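Local coordinates for citrate lyase subunit beta-like protein (Mycobacterium tuberculosis H37Rv, PDB 6CHU) that binds magnesium and probably acts as a carbon-carbon lyase of the HpcH/HpaI aldolase family, with a role in itaconate dissimilation and leucine catabolism, at residues A117-A122 with V138-G143; L184-V189 with V213-H218; E67-R72 with T91-V96. All coordinates share one frame; numbering follows the deposited sequence.

Overall arrangement
All three interactions lie in one closed, eight-stranded parallel barrel. Along the chain, interaction 3 comes first, then interaction 1, then interaction 2, and each closes before the next opens. Interaction 3 joins strands 69-72 and 95-98, interaction 1 joins strands 114-119 and 137-142, and interaction 2 joins strands 184-187 and 213-216. The centres of interactions 1 and 2 are about 11 Å apart. They touch because strands 137-142 and 184-187 are neighbours. Interaction 3 is centred about 17 Å from interaction 1, yet Arg-72 reaches Leu-118. Substrate-binding Arg-72 and magnesium-binding Glu-120 thus come from different strand pairs of the same barrel.

Interaction 1 of 3, residues A117-A122 with V138-G143; sequences ALVETA and VGMMWG. With MG (magnesium ion), chain B.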
# COMPACT_ATOMS: atom_id res chain seq x y z
N ALA A 117 3.43 -15.67 11.48
CA ALA A 117 4.15 -14.43 11.71
C ALA A 117 3.14 -13.31 11.96
O ALA A 117 2.25 -13.07 11.13
CB ALA A 117 5.04 -14.09 10.51
N LEU A 118 3.27 -12.66 13.11
CA LEU A 118 2.39 -11.55 13.49
C LEU A 118 3.18 -10.27 13.21
O LEU A 118 4.10 -9.92 13.95
CB LEU A 118 1.96 -11.68 14.94
CG LEU A 118 1.34 -10.46 15.62
CD1 LEU A 118 0.13 -9.95 14.84
CD2 LEU A 118 0.93 -10.82 17.07
N VAL A 119 2.82 -9.60 12.12
CA VAL A 119 3.45 -8.35 11.72
C VAL A 119 2.74 -7.20 12.43
O VAL A 119 1.52 -7.01 12.26
CB VAL A 119 3.41 -8.18 10.20
CG1 VAL A 119 3.86 -6.77 9.79
CG2 VAL A 119 4.31 -9.23 9.52
N GLU A 120 3.49 -6.43 13.22
CA GLU A 120 2.93 -5.34 14.01
C GLU A 120 3.97 -4.25 14.23
O GLU A 120 3.93 -3.54 15.24
CB GLU A 120 2.38 -5.87 15.36
CG GLU A 120 3.35 -6.80 16.10
CD GLU A 120 2.71 -7.51 17.28
OE1 GLU A 120 1.61 -7.09 17.72
OE2 GLU A 120 3.33 -8.50 17.76
N THR A 121 4.92 -4.11 13.29
CA THR A 121 5.89 -3.03 13.29
C THR A 121 6.13 -2.63 11.84
O THR A 121 5.81 -3.38 10.91
CB THR A 121 7.24 -3.44 13.90
OG1 THR A 121 7.88 -4.41 13.05
CG2 THR A 121 7.07 -4.03 15.30
N ALA A 122 6.69 -1.43 11.67
CA ALA A 122 6.98 -0.93 10.32
C ALA A 122 7.96 -1.84 9.59
O ALA A 122 7.78 -2.10 8.40
CB ALA A 122 7.54 0.49 10.40
N VAL A 138 3.36 -20.55 7.89
CA VAL A 138 2.07 -21.09 7.48
C VAL A 138 0.95 -20.06 7.54
O VAL A 138 -0.14 -20.33 7.02
CB VAL A 138 1.69 -22.35 8.29
CG1 VAL A 138 2.73 -23.46 8.09
CG2 VAL A 138 1.51 -22.02 9.79
N GLY A 139 1.19 -18.90 8.14
CA GLY A 139 0.18 -17.86 8.20
C GLY A 139 0.80 -16.51 8.49
O GLY A 139 1.91 -16.42 9.03
N MET A 140 0.06 -15.46 8.13
CA MET A 140 0.41 -14.08 8.44
C MET A 140 -0.74 -13.45 9.19
O MET A 140 -1.90 -13.58 8.78
CB MET A 140 0.70 -13.25 7.19
CG MET A 140 1.77 -13.82 6.24
SD MET A 140 3.42 -13.55 6.93
CE MET A 140 3.59 -11.78 6.74
N MET A 141 -0.42 -12.77 10.28
CA MET A 141 -1.36 -11.96 11.04
C MET A 141 -0.81 -10.54 11.10
O MET A 141 0.38 -10.30 10.90
CB MET A 141 -1.55 -12.53 12.46
CG MET A 141 -2.66 -11.90 13.27
SD MET A 141 -2.69 -12.67 14.90
CE MET A 141 -3.77 -11.51 15.74
N TRP A 142 -1.68 -9.58 11.40
CA TRP A 142 -1.20 -8.23 11.67
C TRP A 142 -1.78 -7.74 12.98
O TRP A 142 -2.77 -8.28 13.50
CB TRP A 142 -1.53 -7.27 10.51
CG TRP A 142 -2.97 -6.89 10.41
CD1 TRP A 142 -4.01 -7.68 10.01
CD2 TRP A 142 -3.52 -5.61 10.70
NE1 TRP A 142 -5.19 -6.97 10.04
CE2 TRP A 142 -4.92 -5.69 10.46
CE3 TRP A 142 -2.97 -4.39 11.12
CZ2 TRP A 142 -5.77 -4.61 10.66
CZ3 TRP A 142 -3.83 -3.31 11.31
CH2 TRP A 142 -5.22 -3.43 11.07
N GLY A 143 -1.11 -6.75 13.57
CA GLY A 143 -1.55 -6.21 14.85
C GLY A 143 -1.54 -4.70 14.87
O GLY A 143 -0.47 -4.08 14.78
MG MG B . 0.85 -7.07 19.69
O HOH W 1 2.26 -8.53 20.19
O HOH W 2 -0.60 -5.59 19.02
O HOH W 3 0.23 -6.98 21.72
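Ala-117, Leu-118 and Val-119 pair with Met-140, Met-141 and Trp-142 as adjacent parallel strands. Four backbone hydrogen bonds join the two segments. Met-141 takes part in two of them. Its N gives a nearly straight bond (174°) to Ala-117 O at 2.8 Å, and its O accepts from Val-119 N. The bond from Gly-143 N to Val-119 O is the most bent of the four, at 140°. Trp-142 CA also lies 3.0 Å from Val-119 O, so this carbonyl has a CA-H...O contact as well.

The tightly packed part includes both faces of the sheet. On the face of Val-119, Met-140 bends at chi2 and chi3, and its CE ends 3.8 Å from Val-119 CG2. Its SD meets Ala-117 CB on the way. Helices 128-133 and 165-180 cover this face. On the other face, Leu-118 CD1 lies against the peptide after Trp-142, 3.5 Å from Trp-142 C, and also meets Met-141 CG at 3.7 Å.

Beyond the strand ends the contact is looser, and the three metal-bound waters lie on this side. Glu-120 touches Gly-143 through CB, 3.4 Å from Gly-143 O. Its CG sits between the backbone N and the carbonyl carbon (chi1 48°), and the chain then runs extended to the metal. OE1 binds the magnesium at 2.1 Å. OE2 is held by Lys-100 N and lies 2.7 Å from one of the three waters on the metal. Those waters fill half of the six positions, while Asp-146 and an acetate complete the shell. A metal held by carboxylates at the C-terminal ends of the strands is the active-site arrangement of a TIM barrel in the HpcH/HpaI aldolase family.

Interaction 2 of 3, residues L184-V189 with V213-H218; sequences LALDAV and VTVCIH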
# COMPACT_ATOMS: atom_id res chain seq x y z
N LEU A 184 -2.11 -18.89 5.40
CA LEU A 184 -3.33 -18.39 6.05
C LEU A 184 -3.20 -16.90 6.31
O LEU A 184 -2.13 -16.41 6.66
CB LEU A 184 -3.57 -19.10 7.38
CG LEU A 184 -4.32 -20.41 7.51
CD1 LEU A 184 -4.61 -20.61 8.98
CD2 LEU A 184 -5.61 -20.38 6.74
N ALA A 185 -4.31 -16.17 6.16
CA ALA A 185 -4.36 -14.75 6.48
C ALA A 185 -5.25 -14.54 7.70
O ALA A 185 -6.43 -14.91 7.67
CB ALA A 185 -4.88 -13.93 5.30
N LEU A 186 -4.69 -13.95 8.75
CA LEU A 186 -5.41 -13.73 10.01
C LEU A 186 -5.59 -12.23 10.23
O LEU A 186 -4.62 -11.47 10.22
CB LEU A 186 -4.64 -14.35 11.19
CG LEU A 186 -4.46 -15.87 11.24
CD1 LEU A 186 -3.40 -16.35 10.24
CD2 LEU A 186 -4.02 -16.23 12.64
N ASP A 187 -6.84 -11.81 10.46
CA ASP A 187 -7.13 -10.40 10.67
C ASP A 187 -6.96 -10.04 12.14
O ASP A 187 -7.10 -10.88 13.03
CB ASP A 187 -8.55 -10.06 10.20
CG ASP A 187 -8.74 -8.58 9.90
OD1 ASP A 187 -7.76 -7.89 9.56
OD2 ASP A 187 -9.88 -8.09 10.00
N ALA A 188 -6.66 -8.76 12.38
CA ALA A 188 -6.29 -8.26 13.70
C ALA A 188 -7.46 -8.28 14.68
O ALA A 188 -8.64 -8.24 14.31
CB ALA A 188 -5.74 -6.83 13.60
N VAL A 189 -7.11 -8.30 15.97
CA VAL A 189 -8.10 -8.38 17.04
C VAL A 189 -8.86 -7.07 17.16
O VAL A 189 -8.35 -5.98 16.86
CB VAL A 189 -7.43 -8.74 18.38
CG1 VAL A 189 -6.79 -10.11 18.33
CG2 VAL A 189 -6.41 -7.68 18.79
N VAL A 213 -9.29 -16.01 8.84
CA VAL A 213 -9.46 -16.04 10.29
C VAL A 213 -9.62 -14.61 10.78
O VAL A 213 -8.93 -13.70 10.30
CB VAL A 213 -8.24 -16.70 10.98
CG1 VAL A 213 -8.28 -16.47 12.50
CG2 VAL A 213 -8.15 -18.20 10.65
N THR A 214 -10.50 -14.40 11.77
CA THR A 214 -10.44 -13.22 12.61
C THR A 214 -10.06 -13.67 14.02
O THR A 214 -10.75 -14.51 14.61
CB THR A 214 -11.78 -12.47 12.63
OG1 THR A 214 -11.95 -11.79 11.38
CG2 THR A 214 -11.80 -11.43 13.77
N VAL A 215 -8.98 -13.12 14.55
CA VAL A 215 -8.52 -13.50 15.88
C VAL A 215 -9.27 -12.66 16.91
O VAL A 215 -9.53 -11.46 16.70
CB VAL A 215 -7.00 -13.34 16.00
CG1 VAL A 215 -6.53 -13.80 17.39
CG2 VAL A 215 -6.31 -14.18 14.91
N CYS A 216 -9.65 -13.30 18.01
CA CYS A 216 -10.45 -12.70 19.07
C CYS A 216 -9.69 -12.70 20.39
O CYS A 216 -8.83 -13.54 20.63
CB CYS A 216 -11.76 -13.46 19.26
SG CYS A 216 -12.76 -13.55 17.78
N ILE A 217 -10.04 -11.75 21.26
CA ILE A 217 -9.47 -11.69 22.60
C ILE A 217 -10.50 -11.97 23.69
O ILE A 217 -10.14 -11.98 24.88
CB ILE A 217 -8.77 -10.34 22.85
CG1 ILE A 217 -9.60 -9.21 22.25
CG2 ILE A 217 -7.38 -10.31 22.19
CD1 ILE A 217 -10.18 -8.34 23.25
N HIS A 218 -11.75 -12.23 23.32
CA HIS A 218 -12.77 -12.60 24.29
C HIS A 218 -13.70 -13.63 23.65
O HIS A 218 -14.04 -13.49 22.47
CB HIS A 218 -13.57 -11.38 24.75
CG HIS A 218 -14.44 -11.62 25.95
ND1 HIS A 218 -15.72 -12.12 25.85
CD2 HIS A 218 -14.21 -11.42 27.27
CE1 HIS A 218 -16.24 -12.22 27.06
NE2 HIS A 218 -15.35 -11.80 27.94
O HOH W 4 -11.98 -9.17 11.46
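Leu-186 and Asp-187 pair with Val-213 and Thr-214 in a parallel strand contact between the last two strands of the barrel. Asp-187 is bonded through both backbone groups. Its N gives to Val-213 O at 2.8 Å, and its O takes Val-215 N at 3.3 Å; both bonds are nearly straight (173°). A weak bond from Val-213 N to Ala-185 O lies nearer the strand start.

Leu-186 and Val-213 lie side by side and point the same way, with Leu-186 CG 3.9 Å from Val-213 CB. Leu-186 CD2 also reaches across to Val-215 CG2 at 3.8 Å. Trp-18 and Phe-20 of strand 17-22 pack on this apolar group. The segments belong to a beta-alpha-beta unit, with helix 196-209 as the crossover between the strands. That helix covers the opposite face, where Asp-187 and Thr-214 point.

A water joins these two side chains, 2.8 Å from Asp-187 OD2 and 2.6 Å from Thr-214 OG1. Both have further partners. Asp-187 OD1 accepts from Trp-142 NE1, OD2 forms a salt bridge with Arg-171, and Thr-214 OG1 bonds Tyr-229 OH.

Beyond the end of strand 184-187, Val-189 continues the contact. Its CG1, beside the backbone N, meets Val-215 CG1, still in its strand, at 3.8 Å and Ile-217 CG2, just after it, at 3.9 Å. Ile-217 also packs on Met-259 of a neighbouring subunit.

Interaction 3 of 3, residues E67-R72 with T91-V96; sequences ERTVVR and TAYTTV. With EDO (1,2-ethanediol), chain G; ACT (acetate ion), chain E; ACT (acetate ion), chain F.
Val-71 and Tyr-93 bury the most surface here, followed by Thr-95. Val-71 CG2 lies 3.7 Å from Tyr-93 CD2, and the two side chains cross at about a right angle. CG2, set beside the backbone N, is the methyl that meets the ring. Thr-69 meets the same ring further out, with its CB 3.8 Å from Tyr-93 CE1. Leu-88 of helix 79-89 packs on both Val-71 and Tyr-93. The ring is fixed at its far end by Leu-64 N, which is bonded to the hydroxyl.

Thr-95 adds the direct backbone bond. Its O accepts from Val-71 N at 3.2 Å in a nearly straight bond (168°), with the donor in the carbonyl plane. Nearer the strand starts, a water joins Thr-69 O to Thr-94 N.

At the other end, the CB of Arg-72 points away from segment 91-96. NH1 gives to one acetate and NH2 to another, both near the guanidinium plane, while NE forms a salt bridge with Asp-42. The chemistry is therefore divided. Apolar and backbone contacts join the strands of this beta-alpha-beta unit, while Arg-72, a substrate-binding residue, here holds two acetates, consistent with a role in binding substrate carboxylate.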
# COMPACT_ATOMS: atom_id res chain seq x y z
N GLU A 67 -3.88 -30.28 17.47
CA GLU A 67 -4.45 -30.03 16.14
C GLU A 67 -5.21 -28.71 16.08
O GLU A 67 -5.51 -28.24 14.98
CB GLU A 67 -5.38 -31.17 15.73
CG GLU A 67 -4.75 -32.56 15.77
CD GLU A 67 -3.51 -32.66 14.90
OE1 GLU A 67 -3.44 -31.96 13.86
OE2 GLU A 67 -2.60 -33.44 15.25
N ARG A 68 -5.51 -28.10 17.23
CA ARG A 68 -6.36 -26.92 17.27
C ARG A 68 -5.81 -25.86 18.21
O ARG A 68 -6.57 -24.99 18.67
CB ARG A 68 -7.79 -27.30 17.69
CG ARG A 68 -8.52 -28.15 16.68
CD ARG A 68 -8.71 -27.40 15.37
NE ARG A 68 -9.60 -28.09 14.45
CZ ARG A 68 -9.20 -28.84 13.42
NH1 ARG A 68 -7.90 -28.98 13.18
NH2 ARG A 68 -10.08 -29.44 12.64
N THR A 69 -4.51 -25.91 18.52
CA THR A 69 -3.90 -24.98 19.45
C THR A 69 -2.55 -24.53 18.91
O THR A 69 -1.75 -25.35 18.45
CB THR A 69 -3.72 -25.62 20.84
OG1 THR A 69 -4.94 -26.24 21.23
CG2 THR A 69 -3.36 -24.54 21.87
N VAL A 70 -2.32 -23.22 19.00
CA VAL A 70 -1.10 -22.51 18.60
C VAL A 70 -0.56 -21.77 19.82
O VAL A 70 -1.32 -21.34 20.68
CB VAL A 70 -1.40 -21.53 17.43
CG1 VAL A 70 -0.20 -20.63 17.12
CG2 VAL A 70 -1.83 -22.31 16.19
N VAL A 71 0.77 -21.63 19.91
CA VAL A 71 1.39 -20.97 21.05
C VAL A 71 2.05 -19.69 20.57
O VAL A 71 2.93 -19.73 19.71
CB VAL A 71 2.41 -21.89 21.76
CG1 VAL A 71 3.04 -21.18 22.95
CG2 VAL A 71 1.74 -23.20 22.21
N ARG A 72 1.62 -18.54 21.12
CA ARG A 72 2.32 -17.29 20.84
C ARG A 72 3.51 -17.17 21.77
O ARG A 72 3.36 -17.11 22.99
CB ARG A 72 1.42 -16.06 20.96
CG ARG A 72 2.21 -14.79 20.58
CD ARG A 72 1.35 -13.56 20.27
NE ARG A 72 0.75 -12.97 21.46
CZ ARG A 72 0.18 -11.77 21.47
NH1 ARG A 72 0.15 -11.05 20.35
NH2 ARG A 72 -0.36 -11.27 22.59
N THR A 91 6.16 -30.29 25.10
CA THR A 91 4.77 -30.26 24.69
C THR A 91 4.62 -30.93 23.33
O THR A 91 5.60 -31.27 22.66
CB THR A 91 4.22 -28.83 24.60
OG1 THR A 91 4.80 -28.18 23.46
CG2 THR A 91 4.53 -28.04 25.87
N ALA A 92 3.37 -31.11 22.92
CA ALA A 92 3.08 -31.68 21.62
C ALA A 92 2.74 -30.62 20.58
O ALA A 92 2.33 -30.96 19.47
CB ALA A 92 1.93 -32.69 21.72
N TYR A 93 2.91 -29.34 20.92
CA TYR A 93 2.57 -28.28 19.98
C TYR A 93 3.62 -28.20 18.88
O TYR A 93 4.81 -28.45 19.11
CB TYR A 93 2.44 -26.95 20.71
CG TYR A 93 1.42 -27.01 21.82
CD1 TYR A 93 0.10 -27.37 21.54
CD2 TYR A 93 1.76 -26.76 23.13
CE1 TYR A 93 -0.85 -27.45 22.55
CE2 TYR A 93 0.82 -26.84 24.16
CZ TYR A 93 -0.48 -27.19 23.86
OH TYR A 93 -1.43 -27.27 24.86
N THR A 94 3.16 -27.90 17.67
CA THR A 94 4.01 -27.81 16.49
C THR A 94 4.06 -26.42 15.88
O THR A 94 4.95 -26.16 15.06
CB THR A 94 3.52 -28.77 15.40
OG1 THR A 94 2.21 -28.35 14.99
CG2 THR A 94 3.45 -30.19 15.91
N THR A 95 3.12 -25.54 16.23
CA THR A 95 2.93 -24.28 15.53
C THR A 95 3.01 -23.14 16.52
O THR A 95 2.33 -23.16 17.56
CB THR A 95 1.58 -24.28 14.80
OG1 THR A 95 1.54 -25.39 13.89
CG2 THR A 95 1.36 -22.98 14.01
N VAL A 96 3.87 -22.17 16.22
CA VAL A 96 4.05 -21.00 17.08
C VAL A 96 3.64 -19.74 16.32
O VAL A 96 3.71 -19.67 15.09
CB VAL A 96 5.50 -20.86 17.60
CG1 VAL A 96 5.85 -22.05 18.50
CG2 VAL A 96 6.48 -20.73 16.44
C1 EDO G . 8.27 -29.12 20.53
O1 EDO G . 6.93 -29.62 20.54
C2 EDO G . 8.25 -27.64 20.20
O2 EDO G . 9.58 -27.20 19.89
C ACT E . -2.89 -8.94 22.80
O ACT E . -3.72 -8.00 22.71
OXT ACT E . -1.66 -8.92 22.57
CH3 ACT E . -3.49 -10.32 23.27
C ACT F . -1.64 -8.40 18.64
O ACT F . -1.98 -7.53 17.79
OXT ACT F . -0.57 -8.47 19.32
CH3 ACT F . -2.68 -9.52 18.92
O HOH W 5 0.43 -26.59 17.57